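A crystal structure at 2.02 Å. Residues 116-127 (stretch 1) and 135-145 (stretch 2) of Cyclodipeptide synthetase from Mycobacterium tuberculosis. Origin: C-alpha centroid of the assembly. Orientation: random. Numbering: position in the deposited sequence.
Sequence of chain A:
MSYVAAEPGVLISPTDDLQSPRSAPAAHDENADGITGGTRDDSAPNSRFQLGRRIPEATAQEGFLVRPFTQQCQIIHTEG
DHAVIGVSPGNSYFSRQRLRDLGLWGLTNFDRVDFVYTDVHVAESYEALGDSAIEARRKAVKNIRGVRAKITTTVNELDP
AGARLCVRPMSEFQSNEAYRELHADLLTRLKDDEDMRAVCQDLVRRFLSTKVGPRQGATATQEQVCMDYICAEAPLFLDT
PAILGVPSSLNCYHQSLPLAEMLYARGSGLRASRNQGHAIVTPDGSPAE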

# COMPACT_ATOMS: atom_id res chain seq x y z
N VAL A 116 -4.68 -5.93 -2.79
CA VAL A 116 -4.85 -4.91 -3.84
C VAL A 116 -3.50 -4.83 -4.61
O VAL A 116 -2.49 -4.57 -4.04
CB VAL A 116 -5.19 -3.54 -3.19
CG1 VAL A 116 -5.25 -2.47 -4.25
CG2 VAL A 116 -6.58 -3.61 -2.40
N TYR A 117 -3.50 -5.14 -5.90
CA TYR A 117 -2.26 -5.09 -6.65
C TYR A 117 -2.19 -3.82 -7.46
O TYR A 117 -3.19 -3.31 -8.01
CB TYR A 117 -2.01 -6.36 -7.52
CG TYR A 117 -3.07 -6.58 -8.57
CD1 TYR A 117 -4.23 -7.25 -8.25
CD2 TYR A 117 -2.93 -6.05 -9.90
CE1 TYR A 117 -5.22 -7.46 -9.18
CE2 TYR A 117 -3.97 -6.26 -10.86
CZ TYR A 117 -5.06 -7.01 -10.50
OH TYR A 117 -6.14 -7.18 -11.34
N THR A 118 -0.99 -3.27 -7.50
CA THR A 118 -0.83 -1.97 -8.16
C THR A 118 -0.77 -2.19 -9.70
O THR A 118 0.05 -2.94 -10.16
CB THR A 118 0.35 -1.19 -7.58
OG1 THR A 118 0.03 -0.89 -6.22
CG2 THR A 118 0.49 0.23 -8.32
N ASP A 119 -1.67 -1.60 -10.47
CA ASP A 119 -1.63 -1.80 -11.92
C ASP A 119 -1.61 -0.44 -12.65
O ASP A 119 -2.14 -0.30 -13.79
CB ASP A 119 -2.84 -2.64 -12.36
CG ASP A 119 -4.13 -1.92 -12.11
OD1 ASP A 119 -4.22 -1.14 -11.10
OD2 ASP A 119 -5.08 -2.10 -12.89
N VAL A 120 -1.14 0.60 -11.97
CA VAL A 120 -1.16 1.95 -12.55
C VAL A 120 0.26 2.51 -12.36
O VAL A 120 0.94 2.16 -11.37
CB VAL A 120 -2.18 2.88 -11.82
CG1 VAL A 120 -3.64 2.59 -12.35
CG2 VAL A 120 -2.03 2.74 -10.26
N HIS A 121 0.71 3.33 -13.31
CA HIS A 121 2.06 3.88 -13.32
C HIS A 121 3.18 2.84 -13.36
O HIS A 121 4.33 3.21 -13.07
CB HIS A 121 2.30 4.92 -12.16
CG HIS A 121 1.23 5.97 -12.12
ND1 HIS A 121 1.16 6.98 -13.05
CD2 HIS A 121 0.17 6.13 -11.30
CE1 HIS A 121 0.09 7.73 -12.80
NE2 HIS A 121 -0.54 7.21 -11.77
N VAL A 122 2.86 1.58 -13.70
CA VAL A 122 3.88 0.54 -13.83
C VAL A 122 4.72 0.69 -15.12
O VAL A 122 5.96 0.72 -15.09
CB VAL A 122 3.22 -0.88 -13.70
CG1 VAL A 122 4.29 -1.96 -13.87
CG2 VAL A 122 2.62 -0.93 -12.26
N ALA A 123 4.06 0.82 -16.24
CA ALA A 123 4.78 1.07 -17.54
C ALA A 123 5.60 2.38 -17.39
O ALA A 123 6.72 2.48 -17.84
CB ALA A 123 3.71 1.28 -18.70
N GLU A 124 5.00 3.41 -16.82
CA GLU A 124 5.75 4.69 -16.65
C GLU A 124 7.03 4.55 -15.84
O GLU A 124 8.00 5.23 -16.14
CB GLU A 124 4.86 5.80 -16.05
CG GLU A 124 3.75 6.20 -17.02
CD GLU A 124 2.43 5.24 -17.05
OE1 GLU A 124 2.32 4.06 -16.52
OE2 GLU A 124 1.45 5.74 -17.64
N SER A 125 7.01 3.72 -14.79
CA SER A 125 8.19 3.49 -14.01
C SER A 125 9.25 2.78 -14.80
O SER A 125 10.44 3.02 -14.59
CB SER A 125 7.91 2.58 -12.75
OG SER A 125 6.75 3.11 -12.12
N TYR A 126 8.86 1.78 -15.56
CA TYR A 126 9.85 1.05 -16.42
C TYR A 126 10.47 2.02 -17.47
O TYR A 126 11.69 1.97 -17.79
CB TYR A 126 9.13 -0.15 -17.12
CG TYR A 126 8.62 -1.16 -16.19
CD1 TYR A 126 9.09 -1.24 -14.85
CD2 TYR A 126 7.65 -2.07 -16.59
CE1 TYR A 126 8.55 -2.22 -13.91
CE2 TYR A 126 7.17 -3.04 -15.74
CZ TYR A 126 7.61 -3.13 -14.42
OH TYR A 126 7.07 -4.12 -13.62
N GLU A 127 9.65 2.87 -18.04
CA GLU A 127 10.21 3.88 -18.98
C GLU A 127 11.22 4.78 -18.25
O GLU A 127 12.29 5.10 -18.79
CB GLU A 127 9.11 4.83 -19.42
CG GLU A 127 8.58 4.53 -20.75
CD GLU A 127 7.79 5.66 -21.38
OE1 GLU A 127 8.37 6.62 -21.98
OE2 GLU A 127 6.59 5.47 -21.34
N GLU A 135 8.45 -1.19 -24.89
CA GLU A 135 8.91 -2.34 -24.15
C GLU A 135 8.40 -2.16 -22.66
O GLU A 135 8.08 -3.15 -22.00
CB GLU A 135 10.44 -2.47 -24.22
CG GLU A 135 11.02 -3.49 -23.16
CD GLU A 135 10.73 -4.96 -23.52
OE1 GLU A 135 9.98 -5.25 -24.52
OE2 GLU A 135 11.32 -5.81 -22.83
N ALA A 136 8.41 -0.94 -22.14
CA ALA A 136 7.82 -0.70 -20.80
C ALA A 136 6.39 -1.20 -20.67
O ALA A 136 6.04 -1.83 -19.68
CB ALA A 136 7.84 0.81 -20.40
N ARG A 137 5.57 -0.94 -21.69
CA ARG A 137 4.21 -1.44 -21.64
C ARG A 137 4.18 -2.96 -21.75
O ARG A 137 3.40 -3.60 -21.04
CB ARG A 137 3.37 -0.81 -22.74
CG ARG A 137 2.00 -1.44 -22.96
CD ARG A 137 1.10 -0.46 -23.75
NE ARG A 137 0.33 -1.04 -24.89
CZ ARG A 137 0.75 -1.16 -26.18
NH1 ARG A 137 1.99 -0.79 -26.62
NH2 ARG A 137 -0.09 -1.72 -27.03
N ARG A 138 5.01 -3.55 -22.64
CA ARG A 138 5.00 -5.01 -22.75
C ARG A 138 5.26 -5.64 -21.34
O ARG A 138 4.58 -6.60 -20.97
CB ARG A 138 6.08 -5.51 -23.72
CG ARG A 138 5.99 -7.02 -24.00
CD ARG A 138 7.17 -7.52 -24.90
NE ARG A 138 8.47 -7.54 -24.17
CZ ARG A 138 8.80 -8.49 -23.30
NH1 ARG A 138 7.97 -9.55 -23.03
NH2 ARG A 138 9.96 -8.42 -22.71
N LYS A 139 6.28 -5.12 -20.65
CA LYS A 139 6.73 -5.71 -19.37
C LYS A 139 5.71 -5.44 -18.29
O LYS A 139 5.52 -6.31 -17.45
CB LYS A 139 8.05 -5.10 -18.88
CG LYS A 139 9.30 -5.74 -19.48
CD LYS A 139 10.50 -4.78 -19.63
CE LYS A 139 11.43 -4.67 -18.41
NZ LYS A 139 12.81 -4.69 -19.07
N ALA A 140 5.10 -4.25 -18.29
CA ALA A 140 4.00 -3.91 -17.34
C ALA A 140 2.85 -4.90 -17.52
O ALA A 140 2.34 -5.47 -16.54
CB ALA A 140 3.50 -2.47 -17.56
N VAL A 141 2.45 -5.13 -18.79
CA VAL A 141 1.33 -6.06 -19.07
C VAL A 141 1.68 -7.44 -18.55
O VAL A 141 0.94 -8.06 -17.78
CB VAL A 141 0.93 -6.08 -20.59
CG1 VAL A 141 -0.04 -7.32 -20.82
CG2 VAL A 141 0.20 -4.79 -20.97
N LYS A 142 2.88 -7.90 -18.86
CA LYS A 142 3.31 -9.19 -18.36
C LYS A 142 3.36 -9.29 -16.83
O LYS A 142 2.91 -10.31 -16.27
CB LYS A 142 4.72 -9.53 -18.94
CG LYS A 142 5.17 -10.85 -18.53
CD LYS A 142 6.64 -11.28 -18.90
CE LYS A 142 7.64 -10.17 -18.80
NZ LYS A 142 8.13 -10.13 -17.42
N ASN A 143 3.94 -8.29 -16.16
CA ASN A 143 4.09 -8.37 -14.72
C ASN A 143 2.76 -8.22 -14.00
O ASN A 143 2.54 -8.85 -12.94
CB ASN A 143 5.10 -7.29 -14.29
CG ASN A 143 6.55 -7.67 -14.67
OD1 ASN A 143 6.79 -8.78 -15.04
ND2 ASN A 143 7.48 -6.73 -14.57
N ILE A 144 1.87 -7.38 -14.56
CA ILE A 144 0.53 -7.22 -14.02
C ILE A 144 -0.37 -8.52 -14.20
O ILE A 144 -0.98 -8.99 -13.22
CB ILE A 144 -0.20 -5.97 -14.54
CG1 ILE A 144 0.50 -4.66 -14.06
CG2 ILE A 144 -1.65 -6.02 -14.12
CD1 ILE A 144 0.05 -3.40 -14.91
N ARG A 145 -0.34 -9.15 -15.39
CA ARG A 145 -0.93 -10.51 -15.53
C ARG A 145 -0.38 -11.50 -14.51
O ARG A 145 -1.15 -12.24 -13.96
CB ARG A 145 -0.67 -11.11 -16.92
CG ARG A 145 -1.34 -10.30 -18.08
CD ARG A 145 -1.38 -11.28 -19.41
NE ARG A 145 -1.83 -10.51 -20.60
CZ ARG A 145 -3.11 -10.20 -20.85
NH1 ARG A 145 -3.39 -9.54 -21.95
NH2 ARG A 145 -4.08 -10.54 -20.00

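Stretch 1 leaves a strand, turns, and enters a helix at Val-122, which crosses the helix of stretch 2 at 133° with an axial closest approach of 7.9 Å. The close approach goes with small residues at the crossing: Ala-123, Ala-136 and Ala-140.

The strand end makes the first contact. Tyr-117 is buried and points toward the partner, its CE2 lying 4.0 Å from CG2 of Ile-144, while its hydroxyl is hydrogen-bonded elsewhere in the structure. Ile-144 gathers the contacts of this end: its CD1 also reaches CA of Asp-119 at 3.8 Å. Asp-119 offers carbon here while its carboxylate leads away, both oxygens hydrogen-bonded elsewhere in the structure, so only its carbon part faces Ile-144.

After the N-cap residue His-121, the helix turns Val-122 toward stretch 2. Its CG1 packs 3.8 Å from CB of Ala-140, and its CB lies 4.2 Å from CD1 of Ile-144, so one beta-branched residue touches both a methyl and a longer branched chain. Ala-123 follows at the tightest point of the register, its CA 4.8 Å from the CA of Ala-136. Its CB lies 3.9 Å from CB of Ala-140, and its backbone O is 3.3 Å from CB of Ala-136; with methyls as the side chains, the backbones themselves come into contact.

Tyr-126 is the large knob of the interface, set among Ala-136, Lys-139, Ala-140 and Asn-143. CB of Tyr-126 packs 3.7 Å from CB of Ala-136, and its CE2 lies 4.1 Å from CB of Ala-140; the ring edge meets the partner backbone, with CE2 3.5 Å from N of Ala-140. At its tip, Asn-143 ND2 donates a nearly straight 2.8 Å hydrogen bond to Tyr-126 OH, the sole hydrogen bond between the stretches. Finally, exposed Glu-127 lays its aliphatic CG 3.8 Å from CB of Ala-136.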